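Local coordinates for agrobacterium tumefaciens DPS (Agrobacterium tumefaciens, PDB 1O9R), which protects DNA from oxidative damage without binding it, oxidising ferrous iron with hydrogen peroxide and storing the ferric mineral inside a hollow shell of twelve subunits, at residues I49-L54 and E155-E160; A33-Q38 and D108-R113; S12-T17 and D129-P134; I19-E24 and D138-A143. All coordinates share one frame; numbering follows the deposited sequence.

Interaction 1 of 4, residues I49-L54 and E155-E160; sequences IAVHEL and EAHVQE
The imidazole of His-157 reaches from near the C-terminal end of helix 134-156 to Val-51 and Leu-54, near the start of helix 48-75, and joins two antiparallel helices of the ferritin-like four-helix bundle. The contacts across the pair are van der Waals, methyl against imidazole. Val-51 and Leu-54 lie three residues apart, so both point to the same side of their helix and offer branched hydrocarbon ends to a single ring. The CD2 methyl of Leu-54 stands 4.2 Å from CE1 of His-157, and both aliphatic side chains run alongside the imidazole, pointing the opposite way to it. These are loose distances, and it is the length of the histidine that spans the 9.4 Å between the CA atoms of Val-51 and His-157.

ND1 of His-157 gives its hydrogen to the carbonyl O of Phe-153, four residues earlier in the chain, which fixes the rotation of the imidazole; NE2 is then probably the nitrogen without a proton if the ring is neutral. Aromatic contact comes from Phe-48 of a neighbouring subunit, which meets the ring edge-to-face, while Leu-107 of helix 103-130 also packs on it. Histidine suits the place because it can give an N-H from ND1 to a carbonyl while its CE1-NE2 end is still packed by methyls. With CG1 of Val-51 anti to its backbone N (chi1 179°), the other methyl, CG2, comes 4.1 Å from His-157 NE2.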
loop_
_atom_site.group_PDB
_atom_site.type_symbol
_atom_site.label_atom_id
_atom_site.label_comp_id
_atom_site.label_asym_id
_atom_site.label_seq_id
_atom_site.Cartn_x
_atom_site.Cartn_y
_atom_site.Cartn_z
ATOM N N ILE A 49 -6.603 18.490 20.246
ATOM C CA ILE A 49 -6.455 17.560 19.106
ATOM C C ILE A 49 -5.917 16.193 19.487
ATOM O O ILE A 49 -6.405 15.202 18.962
ATOM C CB ILE A 49 -5.705 18.273 17.957
ATOM C CG1 ILE A 49 -5.790 17.399 16.687
ATOM C CG2 ILE A 49 -4.264 18.548 18.288
ATOM C CD1 ILE A 49 -7.195 17.232 16.111
ATOM N N ALA A 50 -4.891 16.160 20.329
ATOM C CA ALA A 50 -4.337 14.804 20.595
ATOM C C ALA A 50 -5.309 13.935 21.359
ATOM O O ALA A 50 -5.424 12.728 21.094
ATOM C CB ALA A 50 -3.052 14.976 21.417
ATOM N N VAL A 51 -6.076 14.481 22.288
ATOM C CA VAL A 51 -7.047 13.674 23.029
ATOM C C VAL A 51 -8.178 13.283 22.092
ATOM O O VAL A 51 -8.662 12.143 22.083
ATOM C CB VAL A 51 -7.524 14.402 24.289
ATOM C CG1 VAL A 51 -8.570 13.530 25.013
ATOM C CG2 VAL A 51 -6.361 14.657 25.249
ATOM N N HIS A 52 -8.666 14.199 21.239
ATOM C CA HIS A 52 -9.754 13.902 20.310
ATOM C C HIS A 52 -9.342 12.751 19.407
ATOM O O HIS A 52 -10.125 11.820 19.197
ATOM C CB HIS A 52 -9.960 15.192 19.504
ATOM C CG HIS A 52 -11.010 15.135 18.426
ATOM N ND1 HIS A 52 -12.357 15.274 18.685
ATOM C CD2 HIS A 52 -10.892 15.055 17.088
ATOM C CE1 HIS A 52 -13.021 15.274 17.524
ATOM N NE2 HIS A 52 -12.189 15.100 16.532
ATOM N N GLU A 53 -8.121 12.826 18.874
ATOM C CA GLU A 53 -7.688 11.724 17.998
ATOM C C GLU A 53 -7.472 10.405 18.727
ATOM O O GLU A 53 -7.769 9.331 18.218
ATOM C CB GLU A 53 -6.429 12.165 17.220
ATOM C CG GLU A 53 -6.837 13.300 16.214
ATOM C CD GLU A 53 -5.681 13.693 15.325
ATOM O OE1 GLU A 53 -4.529 13.413 15.632
ATOM O OE2 GLU A 53 -5.924 14.381 14.290
ATOM N N LEU A 54 -6.931 10.469 19.925
ATOM C CA LEU A 54 -6.672 9.201 20.675
ATOM C C LEU A 54 -7.965 8.489 20.928
ATOM O O LEU A 54 -8.100 7.272 20.807
ATOM C CB LEU A 54 -5.953 9.575 21.945
ATOM C CG LEU A 54 -5.693 8.410 22.927
ATOM C CD1 LEU A 54 -4.780 7.366 22.308
ATOM C CD2 LEU A 54 -5.174 8.907 24.272
ATOM N N GLU A 155 -5.156 7.787 32.271
ATOM C CA GLU A 155 -4.695 8.206 33.611
ATOM C C GLU A 155 -3.364 8.933 33.528
ATOM O O GLU A 155 -3.129 9.888 34.365
ATOM C CB GLU A 155 -4.543 6.946 34.492
ATOM C CG GLU A 155 -5.892 6.390 34.890
ATOM C CD GLU A 155 -5.795 5.138 35.758
ATOM O OE1 GLU A 155 -6.730 5.007 36.598
ATOM O OE2 GLU A 155 -4.848 4.344 35.637
ATOM N N ALA A 156 -2.506 8.624 32.574
ATOM C CA ALA A 156 -1.242 9.296 32.457
ATOM C C ALA A 156 -1.371 10.783 32.077
ATOM O O ALA A 156 -0.427 11.528 32.348
ATOM C CB ALA A 156 -0.289 8.626 31.476
ATOM N N HIS A 157 -2.542 11.197 31.644
ATOM C CA HIS A 157 -2.769 12.617 31.369
ATOM C C HIS A 157 -3.113 13.358 32.661
ATOM O O HIS A 157 -2.982 14.592 32.623
ATOM C CB HIS A 157 -3.952 12.794 30.407
ATOM C CG HIS A 157 -3.659 12.517 28.968
ATOM N ND1 HIS A 157 -3.720 11.257 28.385
ATOM C CD2 HIS A 157 -3.282 13.375 27.976
ATOM C CE1 HIS A 157 -3.355 11.373 27.108
ATOM N NE2 HIS A 157 -3.099 12.644 26.817
ATOM N N VAL A 158 -3.477 12.677 33.728
ATOM C CA VAL A 158 -3.919 13.406 34.934
ATOM C C VAL A 158 -3.040 13.025 36.121
ATOM O O VAL A 158 -3.101 13.781 37.114
ATOM C CB VAL A 158 -5.387 13.132 35.302
ATOM C CG1 VAL A 158 -6.325 13.457 34.130
ATOM C CG2 VAL A 158 -5.678 11.681 35.746
ATOM N N GLN A 159 -2.161 12.031 35.998
ATOM C CA GLN A 159 -1.340 11.635 37.147
ATOM C C GLN A 159 -0.297 12.690 37.507
ATOM O O GLN A 159 0.114 12.703 38.676
ATOM C CB GLN A 159 -0.666 10.274 36.924
ATOM C CG GLN A 159 -1.686 9.139 37.043
ATOM C CD GLN A 159 -1.227 7.876 36.368
ATOM O OE1 GLN A 159 -0.511 7.952 35.368
ATOM N NE2 GLN A 159 -1.617 6.730 36.905
ATOM N N GLU A 160 0.100 13.497 36.545
ATOM C CA GLU A 160 0.944 14.668 36.855
ATOM C C GLU A 160 0.275 15.828 36.135
ATOM O O GLU A 160 -0.539 15.697 35.191
ATOM C CB GLU A 160 2.404 14.510 36.459
ATOM C CG GLU A 160 3.193 13.463 37.134
ATOM C CD GLU A 160 3.637 13.811 38.541
ATOM O OE1 GLU A 160 3.431 14.937 39.007
ATOM O OE2 GLU A 160 4.149 12.898 39.170
#

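Interaction 2 of 4, residues A33-Q38 and D108-R113; sequences ALVTKQ and DALIER
Arg-113 lays its aliphatic stem across Val-35 where helices 12-42 and 103-130 run antiparallel in the bundle, their local axes 10.8 Å apart and 169° between directions. From CB, which points toward the other helix, the chain runs extended from CG to NE and crosses the valine at about a right angle. CD is the atom that touches, 4.2 Å from both Val-35 CG1 and Val-35 CG2. Beyond it NE donates to the carbonyl of Lys-94, and NH2 makes a weak bond to that of Ala-95. A twist at the last torsion (chi4 78°) brings NH1 back to its own helix, 2.9 Å from Ala-109 O, with that oxygen in the guanidinium plane. The same carbonyl also accepts from Arg-113 N, and the two donors come from opposite faces of its plane.

The same CG1 of Val-35 also meets Leu-110, 3.7 Å from its CD2. Leu-110 CD2 in turn comes near Thr-36 CA, 4.4 Å away. Short, branched valine leaves room for both partners. The contact itself is thus apolar packing without a hydrogen bond across it: the buried guanidinium donates to backbone carbonyls of its own chain, which probably spread its charge, and only its hydrocarbon part serves to join the two helices.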
loop_
_atom_site.group_PDB
_atom_site.type_symbol
_atom_site.label_atom_id
_atom_site.label_comp_id
_atom_site.label_asym_id
_atom_site.label_seq_id
_atom_site.Cartn_x
_atom_site.Cartn_y
_atom_site.Cartn_z
ATOM N N ALA A 33 -18.115 2.278 24.080
ATOM C CA ALA A 33 -17.809 2.791 22.729
ATOM C C ALA A 33 -18.616 4.060 22.490
ATOM O O ALA A 33 -18.082 5.025 21.903
ATOM C CB ALA A 33 -18.169 1.715 21.703
ATOM N N LEU A 34 -19.900 4.116 22.899
ATOM C CA LEU A 34 -20.699 5.339 22.696
ATOM C C LEU A 34 -20.159 6.462 23.560
ATOM O O LEU A 34 -20.101 7.617 23.072
ATOM C CB LEU A 34 -22.171 5.071 23.095
ATOM C CG LEU A 34 -22.855 4.004 22.230
ATOM C CD1 LEU A 34 -24.299 3.791 22.733
ATOM C CD2 LEU A 34 -22.870 4.367 20.750
ATOM N N VAL A 35 -19.747 6.165 24.788
ATOM C CA VAL A 35 -19.171 7.167 25.669
ATOM C C VAL A 35 -17.944 7.811 25.060
ATOM O O VAL A 35 -17.683 9.016 25.176
ATOM C CB VAL A 35 -18.792 6.429 27.001
ATOM C CG1 VAL A 35 -17.734 7.148 27.730
ATOM C CG2 VAL A 35 -20.075 6.287 27.856
ATOM N N THR A 36 -17.085 6.973 24.440
ATOM C CA THR A 36 -15.832 7.442 23.884
ATOM C C THR A 36 -16.052 8.509 22.812
ATOM O O THR A 36 -15.340 9.527 22.843
ATOM C CB THR A 36 -15.076 6.218 23.336
ATOM O OG1 THR A 36 -14.797 5.323 24.460
ATOM C CG2 THR A 36 -13.743 6.568 22.736
ATOM N N LYS A 37 -17.019 8.259 21.926
ATOM C CA LYS A 37 -17.319 9.251 20.899
ATOM C C LYS A 37 -18.033 10.472 21.508
ATOM O O LYS A 37 -17.740 11.600 21.124
ATOM C CB LYS A 37 -18.159 8.643 19.782
ATOM C CG LYS A 37 -17.338 7.817 18.775
ATOM C CD LYS A 37 -16.584 8.786 17.821
ATOM C CE LYS A 37 -15.852 7.943 16.756
ATOM N NZ LYS A 37 -15.252 8.952 15.793
ATOM N N GLN A 38 -18.909 10.268 22.514
ATOM C CA GLN A 38 -19.590 11.396 23.175
ATOM C C GLN A 38 -18.551 12.362 23.703
ATOM O O GLN A 38 -18.646 13.603 23.542
ATOM C CB GLN A 38 -20.493 10.803 24.279
ATOM C CG GLN A 38 -21.116 11.957 25.130
ATOM C CD GLN A 38 -22.127 12.727 24.340
ATOM O OE1 GLN A 38 -22.387 13.922 24.707
ATOM N NE2 GLN A 38 -22.718 12.246 23.326
ATOM N N ASP A 108 -11.664 12.609 33.548
ATOM C CA ASP A 108 -12.056 11.874 34.780
ATOM C C ASP A 108 -13.252 10.989 34.539
ATOM O O ASP A 108 -13.296 9.879 35.094
ATOM C CB ASP A 108 -12.421 12.963 35.844
ATOM C CG ASP A 108 -11.213 13.626 36.448
ATOM O OD1 ASP A 108 -11.424 14.775 36.959
ATOM O OD2 ASP A 108 -10.093 13.082 36.473
ATOM N N ALA A 109 -14.230 11.398 33.738
ATOM C CA ALA A 109 -15.417 10.620 33.439
ATOM C C ALA A 109 -15.072 9.332 32.633
ATOM O O ALA A 109 -15.600 8.246 32.885
ATOM C CB ALA A 109 -16.484 11.482 32.746
ATOM N N LEU A 110 -14.131 9.545 31.705
ATOM C CA LEU A 110 -13.672 8.391 30.919
ATOM C C LEU A 110 -12.874 7.422 31.790
ATOM O O LEU A 110 -13.036 6.208 31.645
ATOM C CB LEU A 110 -12.775 8.904 29.764
ATOM C CG LEU A 110 -13.525 9.628 28.651
ATOM C CD1 LEU A 110 -12.538 10.423 27.824
ATOM C CD2 LEU A 110 -14.324 8.637 27.798
ATOM N N ILE A 111 -12.016 7.940 32.648
ATOM C CA ILE A 111 -11.204 7.058 33.522
ATOM C C ILE A 111 -12.112 6.194 34.394
ATOM O O ILE A 111 -11.892 5.014 34.570
ATOM C CB ILE A 111 -10.246 7.881 34.368
ATOM C CG1 ILE A 111 -9.101 8.415 33.472
ATOM C CG2 ILE A 111 -9.665 7.075 35.549
ATOM C CD1 ILE A 111 -8.327 9.586 34.054
ATOM N N GLU A 112 -13.229 6.792 34.910
ATOM C CA GLU A 112 -14.100 5.959 35.733
ATOM C C GLU A 112 -14.687 4.794 34.937
ATOM O O GLU A 112 -14.768 3.677 35.453
ATOM C CB GLU A 112 -15.227 6.796 36.366
ATOM C CG GLU A 112 -14.759 7.757 37.448
ATOM C CD GLU A 112 -15.918 8.445 38.174
ATOM O OE1 GLU A 112 -17.126 8.225 37.863
ATOM O OE2 GLU A 112 -15.545 9.212 39.097
ATOM N N ARG A 113 -15.114 5.092 33.711
ATOM C CA ARG A 113 -15.833 4.061 32.914
ATOM C C ARG A 113 -14.838 3.068 32.357
ATOM O O ARG A 113 -15.164 1.883 32.262
ATOM C CB ARG A 113 -16.770 4.756 31.907
ATOM C CG ARG A 113 -17.921 5.455 32.683
ATOM C CD ARG A 113 -18.636 6.455 31.768
ATOM N NE ARG A 113 -19.752 7.089 32.518
ATOM C CZ ARG A 113 -19.560 8.066 33.400
ATOM N NH1 ARG A 113 -18.399 8.566 33.720
ATOM N NH2 ARG A 113 -20.639 8.591 34.075
#

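Interaction 3 of 4, residues S12-T17 and D129-P134; sequences SNAKST and DEAGDP
Ala-14 and Ala-131 bring the first turn of helix 12-42 against the turn that links helices 103-130 and 134-156, at one end of the four-helix bundle. The tight part lies here. Both residues are alanine, so the CA atoms of Ala-14 and Ala-131 can approach to 5.3 Å, and Ala-14 CB sits only 3.3 Å from the carbonyl O of Ala-131. The two methyls themselves are further apart, 4.5 Å from Ala-14 CB to Ala-131 CB. Val-18, in the next turn of helix 12-42, closes over Ala-131 as well.

Toward the solvent the packing thins. Thr-17, exposed, adds one methyl: with CG2 anti to the backbone N and OG1 beside it (chi1 -62°), CG2 comes 4.2 Å from Ala-131 CB while the hydroxyl oxygen of Thr-17, OG1, lies 3.1 Å from Asn-13 O in its own helix.

The turn is held by local bonds and by one salt bridge to helix 48-75. Gly-132 leaves the helical conformation at positive phi (87°), completing a Schellman motif, and has no CB to strike the preceding carbonyl. Asp-133 then N-caps helix 134-156; its OD2 is hydrogen-bonded to Thr-136 OG1, and its OD1 forms the salt bridge with Arg-72. With no hydrogen bond across the two segments, the contact rests on van der Waals packing of small groups, and the alanine methyls are what permit that closeness.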
loop_
_atom_site.group_PDB
_atom_site.type_symbol
_atom_site.label_atom_id
_atom_site.label_comp_id
_atom_site.label_asym_id
_atom_site.label_seq_id
_atom_site.Cartn_x
_atom_site.Cartn_y
_atom_site.Cartn_z
ATOM N N SER A 12 -22.254 -28.122 27.704
ATOM C CA SER A 12 -23.413 -27.245 27.710
ATOM C C SER A 12 -23.449 -26.315 28.913
ATOM O O SER A 12 -23.861 -25.158 28.739
ATOM C CB SER A 12 -24.730 -28.060 27.706
ATOM O OG SER A 12 -24.732 -28.815 26.500
ATOM N N ASN A 13 -23.124 -26.782 30.109
ATOM C CA ASN A 13 -23.192 -25.879 31.267
ATOM C C ASN A 13 -22.134 -24.781 31.110
ATOM O O ASN A 13 -22.435 -23.642 31.516
ATOM C CB ASN A 13 -23.025 -26.584 32.607
ATOM C CG ASN A 13 -24.136 -27.533 32.973
ATOM O OD1 ASN A 13 -25.250 -27.408 32.478
ATOM N ND2 ASN A 13 -23.859 -28.503 33.835
ATOM N N ALA A 14 -20.972 -25.116 30.571
ATOM C CA ALA A 14 -19.938 -24.095 30.328
ATOM C C ALA A 14 -20.408 -23.120 29.229
ATOM O O ALA A 14 -20.221 -21.906 29.446
ATOM C CB ALA A 14 -18.615 -24.717 29.885
ATOM N N LYS A 15 -21.036 -23.612 28.193
ATOM C CA LYS A 15 -21.582 -22.700 27.175
ATOM C C LYS A 15 -22.554 -21.716 27.816
ATOM O O LYS A 15 -22.506 -20.489 27.554
ATOM C CB LYS A 15 -22.270 -23.431 26.051
ATOM C CG LYS A 15 -21.386 -24.259 25.109
ATOM C CD LYS A 15 -22.297 -24.863 24.045
ATOM C CE LYS A 15 -21.498 -25.518 22.915
ATOM N NZ LYS A 15 -21.421 -26.981 23.093
ATOM N N SER A 16 -23.490 -22.222 28.631
ATOM C CA SER A 16 -24.465 -21.277 29.211
ATOM C C SER A 16 -23.793 -20.249 30.096
ATOM O O SER A 16 -24.110 -19.021 30.061
ATOM C CB SER A 16 -25.435 -22.168 30.043
ATOM O OG SER A 16 -26.474 -21.367 30.627
ATOM N N THR A 17 -22.867 -20.674 30.951
ATOM C CA THR A 17 -22.176 -19.734 31.832
ATOM C C THR A 17 -21.452 -18.640 31.021
ATOM O O THR A 17 -21.499 -17.446 31.315
ATOM C CB THR A 17 -21.137 -20.429 32.718
ATOM O OG1 THR A 17 -21.887 -21.381 33.564
ATOM C CG2 THR A 17 -20.282 -19.564 33.615
ATOM N N ASP A 129 -12.111 -18.919 32.334
ATOM C CA ASP A 129 -11.165 -20.016 32.577
ATOM C C ASP A 129 -11.780 -20.994 33.594
ATOM O O ASP A 129 -11.666 -22.221 33.449
ATOM C CB ASP A 129 -9.918 -19.444 33.256
ATOM C CG ASP A 129 -8.955 -20.496 33.774
ATOM O OD1 ASP A 129 -8.872 -20.714 35.006
ATOM O OD2 ASP A 129 -8.305 -21.128 32.954
ATOM N N GLU A 130 -12.416 -20.460 34.633
ATOM C CA GLU A 130 -13.013 -21.371 35.644
ATOM C C GLU A 130 -14.088 -22.240 35.025
ATOM O O GLU A 130 -14.281 -23.397 35.465
ATOM C CB GLU A 130 -13.576 -20.479 36.737
ATOM C CG GLU A 130 -12.559 -20.086 37.807
ATOM C CD GLU A 130 -13.252 -19.113 38.755
ATOM O OE1 GLU A 130 -14.166 -19.574 39.466
ATOM O OE2 GLU A 130 -12.981 -17.891 38.738
ATOM N N ALA A 131 -14.798 -21.753 34.013
ATOM C CA ALA A 131 -15.824 -22.535 33.313
ATOM C C ALA A 131 -15.188 -23.540 32.365
ATOM O O ALA A 131 -15.956 -24.382 31.832
ATOM C CB ALA A 131 -16.795 -21.618 32.573
ATOM N N GLY A 132 -13.881 -23.593 32.150
ATOM C CA GLY A 132 -13.287 -24.577 31.273
ATOM C C GLY A 132 -13.258 -24.127 29.816
ATOM O O GLY A 132 -13.175 -24.946 28.899
ATOM N N ASP A 133 -13.248 -22.800 29.610
ATOM C CA ASP A 133 -13.269 -22.278 28.218
ATOM C C ASP A 133 -12.074 -21.366 27.993
ATOM O O ASP A 133 -12.204 -20.087 28.000
ATOM C CB ASP A 133 -14.604 -21.577 27.987
ATOM C CG ASP A 133 -14.799 -21.110 26.544
ATOM O OD1 ASP A 133 -13.862 -21.317 25.738
ATOM O OD2 ASP A 133 -15.890 -20.558 26.276
ATOM N N PRO A 134 -10.887 -21.861 27.810
ATOM C CA PRO A 134 -9.720 -21.019 27.582
ATOM C C PRO A 134 -9.832 -20.265 26.265
ATOM O O PRO A 134 -9.156 -19.212 26.187
ATOM C CB PRO A 134 -8.521 -21.966 27.599
ATOM C CG PRO A 134 -9.059 -23.319 27.695
ATOM C CD PRO A 134 -10.534 -23.305 27.891
#

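Interaction 4 of 4, residues I19-E24 and D138-A143; sequences IGILNE and DIFTAA
With CG anti to its carbonyl carbon (chi1 -78°), Phe-140 sends its ring from helix 134-156 toward helix 12-42, where Ile-21 and Leu-22 receive its far end. Leu-22 has a similar first torsion, and although its CB does not face the other helix, its end does: with CD1 near anti to CA (chi2 161°), CD2 is the branch left to meet the aromatic ring. Ile-21 instead uses its branch methyl CG2.

The two aliphatic groups converge on one end of the phenyl. CZ of Phe-140 lies 3.6 Å from Leu-22 CD2 and 3.7 Å from Ile-21 CG2. Its neighbour in the ring, Phe-140 CE1, is 3.8 Å from Ile-21 CG2 and 3.9 Å from Leu-22 CD2, and CG of Leu-22 adds a further touch at CZ. Both side chains cross the phenyl obliquely. Nothing polar is involved, and each distance is that of ordinary close hydrocarbon packing. A phenylalanine suits this place because its length bridges the nearest CA atoms of the two segments, those of Leu-22 and Phe-140, which stay 8.8 Å apart, while two branched residues present methyls on adjoining positions of one turn.

These helices are the diagonal, parallel pair of the up-down-down-up bundle, so the contact lies within its core. Leu-22 also packs on Ile-69 and Val-73 of helix 48-75, the helix that carries Glu-71, an iron ligand. From helix 103-130, Ala-124 and Asp-127 touch Ile-21, and Ser-128 touches Phe-140.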
loop_
_atom_site.group_PDB
_atom_site.type_symbol
_atom_site.label_atom_id
_atom_site.label_comp_id
_atom_site.label_asym_id
_atom_site.label_seq_id
_atom_site.Cartn_x
_atom_site.Cartn_y
_atom_site.Cartn_z
ATOM N N ILE A 19 -21.804 -17.730 27.803
ATOM C CA ILE A 19 -22.688 -16.809 27.080
ATOM C C ILE A 19 -23.126 -15.683 27.989
ATOM O O ILE A 19 -23.164 -14.516 27.582
ATOM C CB ILE A 19 -23.892 -17.618 26.512
ATOM C CG1 ILE A 19 -23.355 -18.454 25.315
ATOM C CG2 ILE A 19 -25.033 -16.677 26.115
ATOM C CD1 ILE A 19 -24.417 -19.483 24.895
ATOM N N GLY A 20 -23.490 -15.965 29.270
ATOM C CA GLY A 20 -23.888 -14.891 30.174
ATOM C C GLY A 20 -22.800 -13.860 30.433
ATOM O O GLY A 20 -23.030 -12.662 30.423
ATOM N N ILE A 21 -21.563 -14.364 30.618
ATOM C CA ILE A 21 -20.409 -13.488 30.828
ATOM C C ILE A 21 -20.186 -12.612 29.573
ATOM O O ILE A 21 -19.916 -11.415 29.727
ATOM C CB ILE A 21 -19.167 -14.328 31.131
ATOM C CG1 ILE A 21 -19.335 -15.100 32.472
ATOM C CG2 ILE A 21 -17.916 -13.471 31.223
ATOM C CD1 ILE A 21 -18.246 -16.177 32.564
ATOM N N LEU A 22 -20.211 -13.207 28.410
ATOM C CA LEU A 22 -19.968 -12.461 27.152
ATOM C C LEU A 22 -21.071 -11.434 26.942
ATOM O O LEU A 22 -20.704 -10.295 26.665
ATOM C CB LEU A 22 -20.001 -13.474 26.010
ATOM C CG LEU A 22 -18.782 -14.419 25.912
ATOM C CD1 LEU A 22 -19.082 -15.661 25.095
ATOM C CD2 LEU A 22 -17.626 -13.628 25.265
ATOM N N ASN A 23 -22.371 -11.808 27.041
ATOM C CA ASN A 23 -23.370 -10.763 26.758
ATOM C C ASN A 23 -23.311 -9.674 27.810
ATOM O O ASN A 23 -23.638 -8.520 27.473
ATOM C CB ASN A 23 -24.764 -11.413 26.693
ATOM C CG ASN A 23 -25.145 -11.823 25.292
ATOM O OD1 ASN A 23 -24.720 -11.186 24.299
ATOM N ND2 ASN A 23 -25.950 -12.864 25.098
ATOM N N GLU A 24 -23.020 -10.028 29.072
ATOM C CA GLU A 24 -22.915 -8.928 30.045
ATOM C C GLU A 24 -21.810 -7.962 29.707
ATOM O O GLU A 24 -21.943 -6.717 29.683
ATOM C CB GLU A 24 -22.674 -9.606 31.416
ATOM C CG GLU A 24 -22.494 -8.527 32.503
ATOM C CD GLU A 24 -22.040 -9.187 33.805
ATOM O OE1 GLU A 24 -20.916 -9.673 33.907
ATOM O OE2 GLU A 24 -22.917 -9.166 34.683
ATOM N N ASP A 138 -9.208 -16.324 26.273
ATOM C CA ASP A 138 -8.217 -15.605 25.466
ATOM C C ASP A 138 -8.828 -14.391 24.789
ATOM O O ASP A 138 -8.130 -13.362 24.683
ATOM C CB ASP A 138 -7.745 -16.617 24.405
ATOM C CG ASP A 138 -6.588 -16.029 23.579
ATOM O OD1 ASP A 138 -6.794 -15.744 22.379
ATOM O OD2 ASP A 138 -5.514 -15.851 24.160
ATOM N N ILE A 139 -10.084 -14.461 24.394
ATOM C CA ILE A 139 -10.773 -13.295 23.793
ATOM C C ILE A 139 -10.791 -12.189 24.835
ATOM O O ILE A 139 -10.538 -10.993 24.533
ATOM C CB ILE A 139 -12.186 -13.690 23.340
ATOM C CG1 ILE A 139 -12.066 -14.509 22.047
ATOM C CG2 ILE A 139 -13.072 -12.442 23.122
ATOM C CD1 ILE A 139 -13.369 -15.243 21.694
ATOM N N PHE A 140 -11.120 -12.548 26.109
ATOM C CA PHE A 140 -11.177 -11.496 27.128
ATOM C C PHE A 140 -9.765 -11.036 27.489
ATOM O O PHE A 140 -9.571 -9.855 27.846
ATOM C CB PHE A 140 -11.883 -12.019 28.407
ATOM C CG PHE A 140 -13.378 -12.054 28.285
ATOM C CD1 PHE A 140 -14.033 -13.276 28.493
ATOM C CD2 PHE A 140 -14.114 -10.909 28.029
ATOM C CE1 PHE A 140 -15.413 -13.321 28.434
ATOM C CE2 PHE A 140 -15.481 -10.990 27.965
ATOM C CZ PHE A 140 -16.149 -12.196 28.182
ATOM N N THR A 141 -8.720 -11.889 27.403
ATOM C CA THR A 141 -7.375 -11.489 27.684
ATOM C C THR A 141 -6.869 -10.468 26.673
ATOM O O THR A 141 -6.219 -9.483 27.024
ATOM C CB THR A 141 -6.463 -12.696 27.761
ATOM O OG1 THR A 141 -6.921 -13.583 28.789
ATOM C CG2 THR A 141 -5.044 -12.274 28.157
ATOM N N ALA A 142 -7.180 -10.726 25.407
ATOM C CA ALA A 142 -6.762 -9.724 24.376
ATOM C C ALA A 142 -7.458 -8.404 24.649
ATOM O O ALA A 142 -6.824 -7.341 24.509
ATOM C CB ALA A 142 -7.119 -10.275 22.988
ATOM N N ALA A 143 -8.740 -8.454 25.020
ATOM C CA ALA A 143 -9.461 -7.209 25.314
ATOM C C ALA A 143 -8.846 -6.508 26.495
ATOM O O ALA A 143 -8.720 -5.282 26.585
ATOM C CB ALA A 143 -10.969 -7.465 25.520
#

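How the interactions relate
The four contacts tie the long helices of one ferritin-like bundle together along its length. Interactions 1 and 2 lie on one side of the chain's centre, 13 Å between centres, and touch where Glu-155 and Val-158 pack on Ile-111. Interactions 3 and 4, 11 Å apart, occupy the other side; interactions 1 and 3 are the furthest separated, at 38 Å. Helix 12-42 supplies interactions 3, 4 and 2 in that order, then helix 48-75 enters interaction 1. The partner segments follow in the order of interactions 2, 3, 4 and 1. The chain's first half is thus joined to its second at both ends, giving the shell a rod-like building block.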